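Local coordinates for protein cysteine desulfurase (PDB 5B87) that probably catalyses the pyridoxal-phosphate-dependent removal of sulfur from L-cysteine, leaving L-alanine and passing the sulfur to a carrier, at residues R123-V128 with G174-A179; G188-V193 with K342-V347; D91-K96 with M218-K223. All coordinates share one frame; numbering follows the deposited sequence.

Interaction 1. Residues R123-V128 with G174-A179; sequences RGDKIV and GAKLVA
Two neighbouring parallel strands of the large seven-stranded sheet of the class-V aminotransferase fold pair here at their N-terminal ends, strand 126-129 beside strand 177-181. The axes of the short segments 126-128 and 177-179 come within 4.9 Å, at 22°. Ile127 lies level with Leu177 and Val128 with Val178. Val128 is held through both its backbone N and its backbone O: N donates to Leu177 O (3.0 Å), and O accepts from Ala179 N (2.9 Å). Two residues earlier, Lys126 O takes the N-H of Lys176 in its carbonyl plane. Where the strands start to part, a water takes over, accepting from Lys126 N and donating to Gly174 O.

Side chains alternate between the two faces. On one, Ile127 and Leu177 lie side by side; Ile127 CG2, anti to the backbone N, reaches Leu177 CD2 at 4.1 Å. On the other, Val128 CG2 meets Val178 CG1, while Val128 CG1 presses on Ala175 CB at 3.4 Å, tighter than usual for two carbons. The aliphatic part of Lys126 also rests on Ala175, CD to CB 3.8 Å, and its bent chain ends in a hydrogen bond from NZ to Lys171 O. Asp125 OD2 touches Lys176 CE (3.6 Å) but stays 4.8 Å from Lys176 NZ; it accepts instead from Lys122 N.

Strands 151-154 and 206-210 flank the pair, so these are interior strands. The pairing thus rests on backbone bonds and branched apolar side chains, with the Lys126 amine turned to a backbone carbonyl and the Asp125-Lys176 attraction probably only long-range.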
loop_
_atom_site.group_PDB
_atom_site.type_symbol
_atom_site.label_atom_id
_atom_site.label_comp_id
_atom_site.label_asym_id
_atom_site.label_seq_id
_atom_site.Cartn_x
_atom_site.Cartn_y
_atom_site.Cartn_z
ATOM N N ARG B 123 -12.902 3.376 -29.064
ATOM C CA ARG B 123 -11.873 3.477 -30.092
ATOM C C ARG B 123 -11.992 4.835 -30.752
ATOM O O ARG B 123 -13.057 5.225 -31.128
ATOM C CB ARG B 123 -12.054 2.361 -31.120
ATOM C CG ARG B 123 -10.853 2.064 -31.978
ATOM C CD ARG B 123 -10.662 0.569 -32.159
ATOM N NE ARG B 123 -9.297 0.250 -32.571
ATOM C CZ ARG B 123 -8.537 -0.701 -32.043
ATOM N NH1 ARG B 123 -8.979 -1.461 -31.065
ATOM N NH2 ARG B 123 -7.316 -0.885 -32.495
ATOM N N GLY B 124 -10.899 5.566 -30.836
ATOM C CA GLY B 124 -10.916 6.888 -31.415
ATOM C C GLY B 124 -11.009 8.014 -30.422
ATOM O O GLY B 124 -11.053 9.159 -30.792
ATOM N N ASP B 125 -11.040 7.686 -29.149
ATOM C CA ASP B 125 -11.119 8.703 -28.129
ATOM C C ASP B 125 -9.746 9.274 -27.880
ATOM O O ASP B 125 -8.764 8.724 -28.316
ATOM C CB ASP B 125 -11.815 8.185 -26.883
ATOM C CG ASP B 125 -13.313 8.266 -26.996
ATOM O OD1 ASP B 125 -13.791 8.993 -27.858
ATOM O OD2 ASP B 125 -14.022 7.623 -26.227
ATOM N N LYS B 126 -9.691 10.399 -27.210
ATOM C CA LYS B 126 -8.430 11.058 -27.006
ATOM C C LYS B 126 -8.066 11.465 -25.605
ATOM O O LYS B 126 -8.815 12.098 -24.921
ATOM C CB LYS B 126 -8.392 12.270 -27.890
ATOM C CG LYS B 126 -7.150 13.087 -27.768
ATOM C CD LYS B 126 -7.517 14.534 -27.655
ATOM C CE LYS B 126 -7.276 15.261 -28.935
ATOM N NZ LYS B 126 -8.114 16.461 -28.996
ATOM N N ILE B 127 -6.874 11.076 -25.210
ATOM C CA ILE B 127 -6.331 11.400 -23.934
ATOM C C ILE B 127 -5.277 12.393 -24.247
ATOM O O ILE B 127 -4.497 12.179 -25.164
ATOM C CB ILE B 127 -5.720 10.167 -23.252
ATOM C CG1 ILE B 127 -6.821 9.189 -22.899
ATOM C CG2 ILE B 127 -5.050 10.531 -21.935
ATOM C CD1 ILE B 127 -6.278 7.865 -22.430
ATOM N N VAL B 128 -5.271 13.493 -23.507
ATOM C CA VAL B 128 -4.135 14.389 -23.573
ATOM C C VAL B 128 -3.404 14.587 -22.227
ATOM O O VAL B 128 -4.018 14.745 -21.160
ATOM C CB VAL B 128 -4.449 15.713 -24.276
ATOM C CG1 VAL B 128 -5.873 15.773 -24.801
ATOM C CG2 VAL B 128 -4.101 16.924 -23.432
ATOM N N GLY B 174 -11.344 18.322 -28.070
ATOM C CA GLY B 174 -12.081 17.090 -28.196
ATOM C C GLY B 174 -11.541 15.975 -27.334
ATOM O O GLY B 174 -11.529 14.835 -27.739
ATOM N N ALA B 175 -11.096 16.304 -26.137
ATOM C CA ALA B 175 -10.540 15.293 -25.269
ATOM C C ALA B 175 -11.512 14.699 -24.289
ATOM O O ALA B 175 -12.345 15.361 -23.711
ATOM C CB ALA B 175 -9.294 15.791 -24.559
ATOM N N LYS B 176 -11.364 13.408 -24.126
ATOM C CA LYS B 176 -12.151 12.649 -23.217
ATOM C C LYS B 176 -11.581 12.793 -21.812
ATOM O O LYS B 176 -12.294 12.907 -20.854
ATOM C CB LYS B 176 -12.114 11.197 -23.666
ATOM C CG LYS B 176 -13.068 10.273 -22.967
ATOM C CD LYS B 176 -14.488 10.693 -23.172
ATOM C CE LYS B 176 -15.366 9.525 -23.540
ATOM N NZ LYS B 176 -16.490 9.451 -22.584
ATOM N N LEU B 177 -10.276 12.792 -21.724
ATOM C CA LEU B 177 -9.543 12.879 -20.448
ATOM C C LEU B 177 -8.246 13.663 -20.610
ATOM O O LEU B 177 -7.554 13.534 -21.612
ATOM C CB LEU B 177 -9.245 11.468 -19.936
ATOM C CG LEU B 177 -8.667 11.372 -18.522
ATOM C CD1 LEU B 177 -9.189 10.128 -17.821
ATOM C CD2 LEU B 177 -7.161 11.320 -18.530
ATOM N N VAL B 178 -7.949 14.497 -19.632
ATOM C CA VAL B 178 -6.677 15.217 -19.555
ATOM C C VAL B 178 -5.962 14.875 -18.235
ATOM O O VAL B 178 -6.562 14.927 -17.192
ATOM C CB VAL B 178 -6.921 16.713 -19.641
ATOM C CG1 VAL B 178 -5.610 17.472 -19.658
ATOM C CG2 VAL B 178 -7.715 17.018 -20.889
ATOM N N ALA B 179 -4.700 14.513 -18.312
ATOM C CA ALA B 179 -3.931 14.051 -17.165
ATOM C C ALA B 179 -2.676 14.923 -17.151
ATOM O O ALA B 179 -1.941 14.944 -18.154
ATOM C CB ALA B 179 -3.569 12.579 -17.304
HETATM O O HOH W 1 -11.995 12.006 -27.128
#

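Interaction 2. Residues G188-V193 with K342-V347; sequences GVIHEV and KHAGVV
The backbones of Val189 and His343 form a single bridge, closed on one side by Ala344 N to Gly188 O (2.7 Å) and on the other by Ile190 N to Lys342 O (2.9 Å). Both N-H groups point almost straight at their acceptors, 171° at each hydrogen, but Ala344 N lies in the carbonyl plane of Gly188 whereas Ile190 N sits 45° above that of Lys342.

Ile190 reaches across the bridge. With CG1 beside its own backbone N (chi1 -60°), the branch lies over the opposing backbone: CD1 is 3.7 Å from Ala344 N, and CG1 packs on Ala344 CB. Val189 and Lys342 run alongside each other, Val189 CG2 coming within 4.1 Å of Lys342 NZ. Gly188, at a positive phi, brings its bare CA to 3.6 Å from Val346 CG1. His343 turns away from the bridge; its ND1 donates to Ala344 O almost in the ring plane, and its NE2 bonds to Tyr335 O. Ala344 O also accepts from Val346 N across the inverse gamma turn centred on Gly345, so two donors hold that carbonyl.

The bridge ties the loop that leads from strand 177-181 into helix 193-203 to the approach to strand 346-349, an outermost strand, within this chain, of the four-stranded sheet, while His343 and Val347 pack on helix 309-329.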
loop_
_atom_site.group_PDB
_atom_site.type_symbol
_atom_site.label_atom_id
_atom_site.label_comp_id
_atom_site.label_asym_id
_atom_site.label_seq_id
_atom_site.Cartn_x
_atom_site.Cartn_y
_atom_site.Cartn_z
ATOM N N GLY B 188 11.236 20.902 -12.301
ATOM C CA GLY B 188 10.784 21.832 -11.273
ATOM C C GLY B 188 9.782 22.842 -11.786
ATOM O O GLY B 188 9.313 23.677 -11.003
ATOM N N VAL B 189 9.366 22.739 -13.051
ATOM C CA VAL B 189 8.321 23.629 -13.519
ATOM C C VAL B 189 6.974 23.375 -12.829
ATOM O O VAL B 189 6.514 22.250 -12.714
ATOM C CB VAL B 189 8.140 23.601 -15.066
ATOM C CG1 VAL B 189 7.864 22.186 -15.575
ATOM C CG2 VAL B 189 7.066 24.604 -15.491
ATOM N N ILE B 190 6.346 24.471 -12.417
ATOM C CA ILE B 190 5.000 24.493 -11.881
ATOM C C ILE B 190 4.054 24.857 -13.020
ATOM O O ILE B 190 4.064 25.992 -13.455
ATOM C CB ILE B 190 4.869 25.578 -10.785
ATOM C CG1 ILE B 190 5.832 25.316 -9.629
ATOM C CG2 ILE B 190 3.416 25.661 -10.290
ATOM C CD1 ILE B 190 5.984 26.507 -8.664
ATOM N N HIS B 191 3.275 23.917 -13.499
ATOM C CA HIS B 191 2.363 24.200 -14.575
ATOM C C HIS B 191 1.179 24.963 -14.082
ATOM O O HIS B 191 0.877 24.949 -12.917
ATOM C CB HIS B 191 1.893 22.931 -15.239
ATOM C CG HIS B 191 2.979 22.182 -15.919
ATOM N ND1 HIS B 191 3.197 20.852 -15.712
ATOM C CD2 HIS B 191 3.928 22.584 -16.781
ATOM C CE1 HIS B 191 4.232 20.462 -16.417
ATOM N NE2 HIS B 191 4.701 21.497 -17.061
ATOM N N GLU B 192 0.523 25.635 -15.000
ATOM C CA GLU B 192 -0.644 26.411 -14.719
ATOM C C GLU B 192 -1.838 25.472 -14.686
ATOM O O GLU B 192 -2.636 25.450 -15.594
ATOM C CB GLU B 192 -0.825 27.442 -15.807
ATOM C CG GLU B 192 0.065 28.664 -15.712
ATOM C CD GLU B 192 -0.362 29.620 -14.621
ATOM O OE1 GLU B 192 -1.383 30.288 -14.739
ATOM O OE2 GLU B 192 0.331 29.710 -13.609
ATOM N N VAL B 193 -1.949 24.688 -13.630
ATOM C CA VAL B 193 -3.031 23.736 -13.558
ATOM C C VAL B 193 -4.428 24.310 -13.384
ATOM O O VAL B 193 -5.340 23.734 -13.864
ATOM C CB VAL B 193 -2.697 22.431 -12.811
ATOM C CG1 VAL B 193 -1.285 22.392 -12.323
ATOM C CG2 VAL B 193 -3.726 22.034 -11.798
ATOM N N LYS B 342 7.562 30.322 -11.525
ATOM C CA LYS B 342 7.118 29.039 -12.059
ATOM C C LYS B 342 8.076 27.875 -11.784
ATOM O O LYS B 342 7.994 26.864 -12.469
ATOM C CB LYS B 342 6.884 29.153 -13.569
ATOM C CG LYS B 342 5.887 30.213 -14.026
ATOM C CD LYS B 342 4.865 29.673 -15.039
ATOM C CE LYS B 342 5.499 29.039 -16.277
ATOM N NZ LYS B 342 4.808 27.816 -16.812
ATOM N N HIS B 343 8.944 28.006 -10.771
ATOM C CA HIS B 343 9.982 27.020 -10.472
ATOM C C HIS B 343 9.812 26.559 -9.024
ATOM O O HIS B 343 9.966 27.342 -8.109
ATOM C CB HIS B 343 11.379 27.661 -10.629
ATOM C CG HIS B 343 12.449 26.719 -11.084
ATOM N ND1 HIS B 343 12.933 25.691 -10.310
ATOM C CD2 HIS B 343 13.167 26.687 -12.233
ATOM C CE1 HIS B 343 13.890 25.059 -10.966
ATOM N NE2 HIS B 343 14.062 25.658 -12.128
ATOM N N ALA B 344 9.509 25.286 -8.845
ATOM C CA ALA B 344 9.397 24.635 -7.531
ATOM C C ALA B 344 10.758 24.446 -6.929
ATOM O O ALA B 344 11.758 24.787 -7.547
ATOM C CB ALA B 344 8.701 23.233 -7.690
ATOM N N GLY B 345 10.786 23.828 -5.763
ATOM C CA GLY B 345 11.977 23.511 -5.025
ATOM C C GLY B 345 12.809 22.384 -5.570
ATOM O O GLY B 345 13.166 21.501 -4.863
ATOM N N VAL B 346 13.116 22.442 -6.843
ATOM C CA VAL B 346 13.919 21.447 -7.491
ATOM C C VAL B 346 14.808 22.121 -8.527
ATOM O O VAL B 346 14.360 22.882 -9.324
ATOM C CB VAL B 346 13.082 20.231 -8.020
ATOM C CG1 VAL B 346 11.613 20.504 -8.033
ATOM C CG2 VAL B 346 13.504 19.741 -9.366
ATOM N N VAL B 347 16.084 21.843 -8.461
ATOM C CA VAL B 347 17.005 22.388 -9.421
ATOM C C VAL B 347 17.834 21.296 -10.037
ATOM O O VAL B 347 18.720 20.778 -9.435
ATOM C CB VAL B 347 17.811 23.648 -8.964
ATOM C CG1 VAL B 347 17.206 24.363 -7.794
ATOM C CG2 VAL B 347 19.275 23.385 -8.753
#

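Interaction 3. Residues D91-K96 with M218-K223; sequences DFIGAK and MEVNVK
Two waters bridge Phe92 O to the chain at Val220 and Asn221, where the carbonyls Phe92 O and Val220 O, both acceptors, come within 3.4 Å of each other. Each water donates to Phe92 O; one accepts from Val220 N (3.1 Å), the other only weakly from Asn221 ND2. The first also sits over the centre of the Phe92 ring, 3.8 Å above its plane.

A single direct hydrogen bond joins the segments, from Val222 N to Ile93 O at 2.8 Å, with a C=O...donor angle of 166°. The CA-H of Asn221 approaches the same oxygen, and Ile93 CA in turn faces Val220 O.

Helix 73-93 ends here in a Schellman motif. Gly94 takes the positive phi, 80°, and its CA comes to 3.8 Å from Asn221 ND2. Asn221 CG lies anti to the backbone N (chi1 -178°), which carries the amide back over the helix end although CB itself points away from it. Its OD1 receives Lys223 N from above the carbonyl plane, the Asx turn, and also accepts from Lys224 N; this places the ND2 side of the amide by Gly94.

Alongside the backbone bond, the Ile93 side chain spans two valines: CG1 meets Val220 CG2 at 3.9 Å, and CD1 meets Val222 CG1. The other branch of Val222, CG2, lies against Ile93 O and Gly94 O and, more distantly, Ala95 CB. Leu230 of strand 229-233 touches Ile93, Val220 and Val222, so the helix end and the loop share a footing on the large sheet, with Tyr248 of strand 245-249 touching Val222 and Ala95. Phe92 leads off instead to Ile301 and Glu305 of helix 291-307.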
loop_
_atom_site.group_PDB
_atom_site.type_symbol
_atom_site.label_atom_id
_atom_site.label_comp_id
_atom_site.label_asym_id
_atom_site.label_seq_id
_atom_site.Cartn_x
_atom_site.Cartn_y
_atom_site.Cartn_z
ATOM N N ASP B 91 -9.478 17.724 4.256
ATOM C CA ASP B 91 -9.381 19.138 4.486
ATOM C C ASP B 91 -8.166 19.781 3.837
ATOM O O ASP B 91 -8.253 20.841 3.340
ATOM C CB ASP B 91 -9.414 19.441 5.969
ATOM C CG ASP B 91 -10.754 19.167 6.590
ATOM O OD1 ASP B 91 -11.717 18.959 5.877
ATOM O OD2 ASP B 91 -10.845 19.163 7.808
ATOM N N PHE B 92 -7.047 19.110 3.842
ATOM C CA PHE B 92 -5.817 19.568 3.245
ATOM C C PHE B 92 -5.922 19.860 1.742
ATOM O O PHE B 92 -5.234 20.662 1.237
ATOM C CB PHE B 92 -4.785 18.452 3.474
ATOM C CG PHE B 92 -3.383 18.772 3.060
ATOM C CD1 PHE B 92 -2.710 19.830 3.593
ATOM C CD2 PHE B 92 -2.729 17.968 2.199
ATOM C CE1 PHE B 92 -1.423 20.091 3.238
ATOM C CE2 PHE B 92 -1.444 18.224 1.833
ATOM C CZ PHE B 92 -0.784 19.280 2.353
ATOM N N ILE B 93 -6.817 19.161 1.094
ATOM C CA ILE B 93 -7.035 19.201 -0.315
ATOM C C ILE B 93 -8.325 19.917 -0.720
ATOM O O ILE B 93 -8.560 20.134 -1.852
ATOM C CB ILE B 93 -7.011 17.726 -0.796
ATOM C CG1 ILE B 93 -6.272 17.529 -2.089
ATOM C CG2 ILE B 93 -8.384 17.080 -0.835
ATOM C CD1 ILE B 93 -6.462 16.145 -2.689
ATOM N N GLY B 94 -9.152 20.248 0.241
ATOM C CA GLY B 94 -10.414 20.890 -0.000
ATOM C C GLY B 94 -11.479 19.915 -0.421
ATOM O O GLY B 94 -12.467 20.279 -0.961
ATOM N N ALA B 95 -11.257 18.650 -0.155
ATOM C CA ALA B 95 -12.195 17.627 -0.515
ATOM C C ALA B 95 -13.145 17.206 0.590
ATOM O O ALA B 95 -13.019 17.587 1.719
ATOM C CB ALA B 95 -11.445 16.428 -1.005
ATOM N N LYS B 96 -14.104 16.388 0.219
ATOM C CA LYS B 96 -15.016 15.807 1.153
ATOM C C LYS B 96 -14.409 14.488 1.599
ATOM O O LYS B 96 -13.703 13.874 0.844
ATOM C CB LYS B 96 -16.328 15.489 0.484
ATOM C CG LYS B 96 -17.372 16.564 0.568
ATOM C CD LYS B 96 -18.414 16.316 -0.478
ATOM C CE LYS B 96 -19.394 17.453 -0.537
ATOM N NZ LYS B 96 -20.151 17.418 -1.800
ATOM N N MET B 218 3.393 23.320 -1.702
ATOM C CA MET B 218 2.585 24.463 -2.095
ATOM C C MET B 218 1.100 24.090 -1.993
ATOM O O MET B 218 0.746 22.929 -1.807
ATOM C CB MET B 218 2.927 24.939 -3.510
ATOM C CG MET B 218 2.499 23.998 -4.630
ATOM S SD MET B 218 3.413 24.131 -6.203
ATOM C CE MET B 218 5.043 23.631 -5.651
ATOM N N GLU B 219 0.235 25.065 -2.149
ATOM C CA GLU B 219 -1.186 24.827 -2.097
ATOM C C GLU B 219 -1.728 23.909 -3.174
ATOM O O GLU B 219 -1.465 24.103 -4.325
ATOM C CB GLU B 219 -1.949 26.152 -2.152
ATOM C CG GLU B 219 -3.311 26.103 -1.485
ATOM C CD GLU B 219 -4.245 27.240 -1.873
ATOM O OE1 GLU B 219 -3.778 28.313 -2.280
ATOM O OE2 GLU B 219 -5.468 27.074 -1.768
ATOM N N VAL B 220 -2.507 22.925 -2.753
ATOM C CA VAL B 220 -3.249 22.029 -3.626
ATOM C C VAL B 220 -4.690 21.934 -3.096
ATOM O O VAL B 220 -4.941 21.438 -2.044
ATOM C CB VAL B 220 -2.558 20.694 -3.996
ATOM C CG1 VAL B 220 -1.164 20.539 -3.447
ATOM C CG2 VAL B 220 -3.465 19.491 -3.921
ATOM N N ASN B 221 -5.604 22.477 -3.869
ATOM C CA ASN B 221 -7.004 22.557 -3.554
ATOM C C ASN B 221 -7.762 22.060 -4.742
ATOM O O ASN B 221 -7.604 22.556 -5.814
ATOM C CB ASN B 221 -7.394 23.967 -3.240
ATOM C CG ASN B 221 -8.832 24.071 -2.852
ATOM O OD1 ASN B 221 -9.684 24.089 -3.682
ATOM N ND2 ASN B 221 -9.093 24.125 -1.588
ATOM N N VAL B 222 -8.606 21.081 -4.536
ATOM C CA VAL B 222 -9.240 20.408 -5.674
ATOM C C VAL B 222 -10.242 21.303 -6.353
ATOM O O VAL B 222 -10.500 21.120 -7.529
ATOM C CB VAL B 222 -9.879 19.025 -5.363
ATOM C CG1 VAL B 222 -8.792 18.018 -4.998
ATOM C CG2 VAL B 222 -10.986 19.126 -4.299
ATOM N N LYS B 223 -10.838 22.239 -5.633
ATOM C CA LYS B 223 -11.889 22.992 -6.302
ATOM C C LYS B 223 -11.244 24.158 -7.053
ATOM O O LYS B 223 -11.673 24.470 -8.172
ATOM C CB LYS B 223 -13.158 23.254 -5.426
ATOM C CG LYS B 223 -13.189 24.348 -4.395
ATOM C CD LYS B 223 -13.982 25.582 -4.863
ATOM C CE LYS B 223 -15.483 25.532 -4.565
ATOM N NZ LYS B 223 -15.804 26.176 -3.253
HETATM O O HOH W 2 -2.878 21.781 0.157
HETATM O O HOH W 3 -6.332 23.157 0.146
#

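In the fold
Interactions 2 and 3 touch: the methyl CE of Met218 packs on Ala344 CB (4.2 Å) and on Ile190 CD1 (4.3 Å), although their centres are 18 Å apart. Their segments alternate along the chain. Interaction 1 stands apart, its centre about 25 Å from each of the others, and its sequence falls wholly between the two segments of interaction 3. All three lie at some distance from the cofactor. The side chain of Val346 in interaction 2 is about 9 Å from bound pyridoxal phosphate and about 6 Å from that of the cofactor-binding Gln213; the side chains of Ala179 (interaction 1) and Val220 (interaction 3) are about 11 and 12 Å from the cofactor.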